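Local coordinates for enoyl-CoA hydratase/isomerase family protein (Pseudomonas syringae pv. tomato, PDB 3OT6) that probably acts as a crotonase-type enoyl-CoA hydratase or isomerase, working on the acyl chain of a coenzyme A thioester, at residues A[84-87]-A[88-92]; A[154-157]-A[158-162]. All coordinates share one frame; numbering follows the deposited sequence.

How the contacts relate
From the N terminus the chain first builds strands 8-13 and 16-21, helix 31-46 and strand 50-54, then enters helix 73-91, whose last turns make contact 1 (84-92). After the strands and helices between, ending with helix 141-150, it reaches helix 153-160, where contact 2 (154-162) lies. Each contact closes just one or two helical turns, and the two follow in series, neither nested nor crossing. The centres of contact 1 and contact 2 are about 22 Å apart and the nearest atoms of contact 1 and contact 2 about 13 Å apart, so they do not touch. Helix 141-150 lies against both: Leu146 meets contact 1, Ala147 and Arg148 meet contact 2.

Contact 1: residues A[84-87]-A[88-92]; sequences STLA and RRMLS
Four carbonyls of residues 84-87 are taken up by the N-H groups one turn on. Arg88 N reaches Ser84 O at 2.9 Å in a fairly straight bond (N-H...O 163°), and Met90 N does the same to Leu86 O at 2.9 Å. Arg89 N bonds to Thr85 O at 2.8 Å and makes a weak second bond to Leu86 O, which thus receives two donors. Leu91 N closes on Ala87 O at 3.1 Å, and Leu91 CB, CG and CD1 all lie close to the same oxygen. Arg88 O takes the hydroxyl of Ser92 (OG to Arg88 O, 2.9 Å) and a weak bond from Ser92 N, whose main partner is Arg89 O. The selenium of selenomethionine Met90 passes Leu86 CG at 4.2 Å. The hydroxyls turn back to the preceding turn, Ser84 OG to Val80 O and Thr85 OG1 to Ala81 O, whereas Arg88 makes a salt bridge to Asp221 on helix 202-230. Arg89, CG anti to the backbone N (chi1 168°) and chain extended, reaches Asp42, Glu45 and Asn38 O. This is regular i to i+4 alpha-helical bonding, here in a largely buried part of helix 73-91, packed among helices 31-46, 141-150 and 202-230 in the crotonase fold.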
loop_
_atom_site.group_PDB
_atom_site.type_symbol
_atom_site.label_atom_id
_atom_site.label_comp_id
_atom_site.label_asym_id
_atom_site.label_seq_id
_atom_site.Cartn_x
_atom_site.Cartn_y
_atom_site.Cartn_z
ATOM N N SER A 84 -4.865 3.225 -7.977
ATOM C CA SER A 84 -4.996 1.814 -8.328
ATOM C C SER A 84 -3.869 1.332 -9.268
ATOM O O SER A 84 -3.393 0.185 -9.129
ATOM C CB SER A 84 -6.318 1.587 -9.032
ATOM O OG SER A 84 -7.354 1.933 -8.143
ATOM N N THR A 85 -3.499 2.195 -10.259
ATOM C CA THR A 85 -2.393 1.945 -11.192
ATOM C C THR A 85 -1.092 1.786 -10.369
ATOM O O THR A 85 -0.282 0.853 -10.646
ATOM C CB THR A 85 -2.250 3.120 -12.216
ATOM O OG1 THR A 85 -3.402 3.161 -13.110
ATOM C CG2 THR A 85 -0.972 3.010 -13.017
ATOM N N LEU A 86 -0.935 2.624 -9.324
ATOM C CA LEU A 86 0.212 2.527 -8.422
ATOM C C LEU A 86 0.147 1.220 -7.654
ATOM O O LEU A 86 1.187 0.570 -7.474
ATOM C CB LEU A 86 0.345 3.734 -7.458
ATOM C CG LEU A 86 1.343 3.611 -6.300
ATOM C CD1 LEU A 86 2.822 3.589 -6.833
ATOM C CD2 LEU A 86 1.212 4.720 -5.243
ATOM N N ALA A 87 -1.039 0.805 -7.192
ATOM C CA ALA A 87 -1.130 -0.505 -6.509
ATOM C C ALA A 87 -0.690 -1.646 -7.481
ATOM O O ALA A 87 0.033 -2.571 -7.103
ATOM C CB ALA A 87 -2.578 -0.787 -5.925
ATOM N N ARG A 88 -1.170 -1.607 -8.700
ATOM C CA ARG A 88 -0.803 -2.578 -9.692
ATOM C C ARG A 88 0.732 -2.511 -9.964
ATOM O O ARG A 88 1.383 -3.516 -10.191
ATOM C CB ARG A 88 -1.603 -2.309 -10.964
ATOM C CG ARG A 88 -1.595 -3.468 -11.906
ATOM C CD ARG A 88 -1.082 -3.006 -13.209
ATOM N NE ARG A 88 -1.217 -3.975 -14.278
ATOM C CZ ARG A 88 -0.176 -4.613 -14.804
ATOM N NH1 ARG A 88 1.044 -4.350 -14.339
ATOM N NH2 ARG A 88 -0.360 -5.499 -15.771
ATOM N N ARG A 89 1.330 -1.339 -9.893
ATOM C CA ARG A 89 2.736 -1.266 -10.226
ATOM C C ARG A 89 3.501 -1.876 -9.085
ATOM O O ARG A 89 4.435 -2.608 -9.309
ATOM C CB ARG A 89 3.191 0.172 -10.480
ATOM C CG ARG A 89 4.676 0.294 -10.536
ATOM C CD ARG A 89 5.136 1.723 -10.652
ATOM N NE ARG A 89 6.558 1.714 -10.945
ATOM C CZ ARG A 89 7.287 2.788 -11.136
ATOM N NH1 ARG A 89 6.747 3.988 -11.060
ATOM N NH2 ARG A 89 8.550 2.647 -11.423
HETATM N N MSE A 90 3.058 -1.634 -7.855
HETATM C CA MSE A 90 3.753 -2.184 -6.704
HETATM C C MSE A 90 3.713 -3.684 -6.702
HETATM O O MSE A 90 4.668 -4.334 -6.296
HETATM C CB MSE A 90 3.171 -1.655 -5.390
HETATM C CG MSE A 90 3.522 -0.221 -5.120
HETATM SE SE MSE A 90 2.523 0.602 -3.634
HETATM C CE MSE A 90 3.242 -0.355 -2.064
ATOM N N LEU A 91 2.599 -4.247 -7.120
ATOM C CA LEU A 91 2.447 -5.710 -7.111
ATOM C C LEU A 91 3.212 -6.320 -8.274
ATOM O O LEU A 91 3.437 -7.537 -8.328
ATOM C CB LEU A 91 0.985 -6.090 -7.200
ATOM C CG LEU A 91 0.192 -5.835 -5.910
ATOM C CD1 LEU A 91 -1.292 -5.761 -6.265
ATOM C CD2 LEU A 91 0.454 -6.995 -5.009
ATOM N N SER A 92 3.625 -5.482 -9.219
ATOM C CA SER A 92 4.411 -6.049 -10.322
ATOM C C SER A 92 5.869 -5.544 -10.264
ATOM O O SER A 92 6.637 -5.808 -11.159
ATOM C CB SER A 92 3.760 -5.870 -11.678
ATOM O OG SER A 92 3.458 -4.554 -11.870
#

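Contact 2: residues A[154-157]-A[158-162]; sequences SAFN and RSVIN
Arg158 folds back along its own helix to the carbonyl of Ser154. Its CB, 3.6 Å from Ala155 O, starts beside the previous turn, and CG lies beside the amide oxygen of Asn157 while also nearing Ser154 O. CD makes the closest approach of the chain to that carbonyl, 3.3 Å from Ser154 O. A bend at chi3 (45°) then turns the chain, keeping NE and CZ near the same oxygen, and NH1 gives it a weak, long bond (NH1 to Ser154 O, 3.4 Å) while approaching Ala155 CA. NE turns to Glu164 in a salt bridge, and NH2 too is hydrogen-bonded just beyond residues 154-162. Ser154 O has a second weak donor in Asn157 ND2, so two side chains share one carbonyl of the first turn. The Asn157 amide and the Arg158 guanidinium stand at 75° to each other.

All this belongs to helix 153-160, a short helix of the crotonase-like chain that follows helix 141-150 and leads toward strand 165-166. Its core bonds are Ser159 N to Ala155 O at 2.8 Å and Val160 N to Phe156 O at 3.1 Å. Asn157 O receives two donors: Ile161 N, which comes from above the carbonyl plane, and more weakly Asn162 N.

On another flank, the Phe156 ring meets Val160, CE1 standing 3.8 Å from Val160 CG2 in an oblique approach; both side chains also touch Ala147. Ile161 CD1 packs on Asn157 CB at 3.9 Å, and Ile161 CB sits 3.1 Å from Asn157 O. Ser159, on the buried flank, lays its CB near Ala155 O and touches Leu130, Leu151, Phe166 and Phe176.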
loop_
_atom_site.group_PDB
_atom_site.type_symbol
_atom_site.label_atom_id
_atom_site.label_comp_id
_atom_site.label_asym_id
_atom_site.label_seq_id
_atom_site.Cartn_x
_atom_site.Cartn_y
_atom_site.Cartn_z
ATOM N N SER A 154 -12.723 -14.757 5.756
ATOM C CA SER A 154 -13.801 -14.390 6.646
ATOM C C SER A 154 -13.535 -13.020 7.237
ATOM O O SER A 154 -14.427 -12.433 7.799
ATOM C CB SER A 154 -14.025 -15.463 7.725
ATOM O OG SER A 154 -12.927 -15.499 8.619
ATOM N N ALA A 155 -12.295 -12.521 7.125
ATOM C CA ALA A 155 -11.980 -11.130 7.467
ATOM C C ALA A 155 -12.351 -10.246 6.286
ATOM O O ALA A 155 -12.673 -9.078 6.485
ATOM C CB ALA A 155 -10.513 -10.958 7.810
ATOM N N PHE A 156 -12.321 -10.787 5.068
ATOM C CA PHE A 156 -12.579 -9.988 3.849
ATOM C C PHE A 156 -13.976 -9.301 3.749
ATOM O O PHE A 156 -14.024 -8.111 3.482
ATOM C CB PHE A 156 -12.336 -10.858 2.626
ATOM C CG PHE A 156 -12.833 -10.282 1.336
ATOM C CD1 PHE A 156 -12.127 -9.257 0.690
ATOM C CD2 PHE A 156 -13.961 -10.821 0.723
ATOM C CE1 PHE A 156 -12.573 -8.704 -0.537
ATOM C CE2 PHE A 156 -14.442 -10.303 -0.526
ATOM C CZ PHE A 156 -13.717 -9.236 -1.168
ATOM N N ASN A 157 -15.093 -10.022 3.918
ATOM C CA ASN A 157 -16.405 -9.387 3.952
ATOM C C ASN A 157 -16.461 -8.406 5.188
ATOM O O ASN A 157 -17.095 -7.354 5.144
ATOM C CB ASN A 157 -17.494 -10.433 4.025
ATOM C CG ASN A 157 -17.539 -11.121 5.397
ATOM O OD1 ASN A 157 -18.405 -10.811 6.228
ATOM N ND2 ASN A 157 -16.545 -11.939 5.683
ATOM N N ARG A 158 -15.766 -8.702 6.278
ATOM C CA ARG A 158 -15.913 -7.828 7.431
ATOM C C ARG A 158 -15.164 -6.548 7.158
ATOM O O ARG A 158 -15.610 -5.437 7.478
ATOM C CB ARG A 158 -15.457 -8.508 8.701
ATOM C CG ARG A 158 -16.516 -9.480 9.251
ATOM C CD ARG A 158 -15.903 -10.592 10.148
ATOM N NE ARG A 158 -14.962 -9.953 11.025
ATOM C CZ ARG A 158 -13.779 -10.446 11.355
ATOM N NH1 ARG A 158 -13.383 -11.632 10.928
ATOM N NH2 ARG A 158 -13.003 -9.730 12.141
ATOM N N SER A 159 -14.028 -6.669 6.515
ATOM C CA SER A 159 -13.254 -5.465 6.254
ATOM C C SER A 159 -13.927 -4.545 5.202
ATOM O O SER A 159 -14.046 -3.354 5.387
ATOM C CB SER A 159 -11.843 -5.858 5.811
ATOM O OG SER A 159 -11.113 -4.696 5.419
ATOM N N VAL A 160 -14.328 -5.133 4.086
ATOM C CA VAL A 160 -14.754 -4.395 2.930
ATOM C C VAL A 160 -16.241 -4.042 3.034
ATOM O O VAL A 160 -16.630 -2.923 2.747
ATOM C CB VAL A 160 -14.500 -5.244 1.637
ATOM C CG1 VAL A 160 -15.251 -4.686 0.457
ATOM C CG2 VAL A 160 -12.993 -5.400 1.347
ATOM N N ILE A 161 -17.066 -5.019 3.418
ATOM C CA ILE A 161 -18.507 -4.833 3.421
ATOM C C ILE A 161 -18.989 -4.190 4.748
ATOM O O ILE A 161 -19.977 -3.439 4.750
ATOM C CB ILE A 161 -19.196 -6.147 3.169
ATOM C CG1 ILE A 161 -19.008 -6.543 1.719
ATOM C CG2 ILE A 161 -20.677 -6.037 3.423
ATOM C CD1 ILE A 161 -19.205 -7.999 1.477
ATOM N N ASN A 162 -18.327 -4.508 5.865
ATOM C CA ASN A 162 -18.788 -4.002 7.140
ATOM C C ASN A 162 -17.922 -2.849 7.597
ATOM O O ASN A 162 -18.162 -2.298 8.713
ATOM C CB ASN A 162 -18.720 -5.071 8.226
ATOM C CG ASN A 162 -19.517 -6.303 7.889
ATOM O OD1 ASN A 162 -20.283 -6.314 6.914
ATOM N ND2 ASN A 162 -19.381 -7.359 8.729
#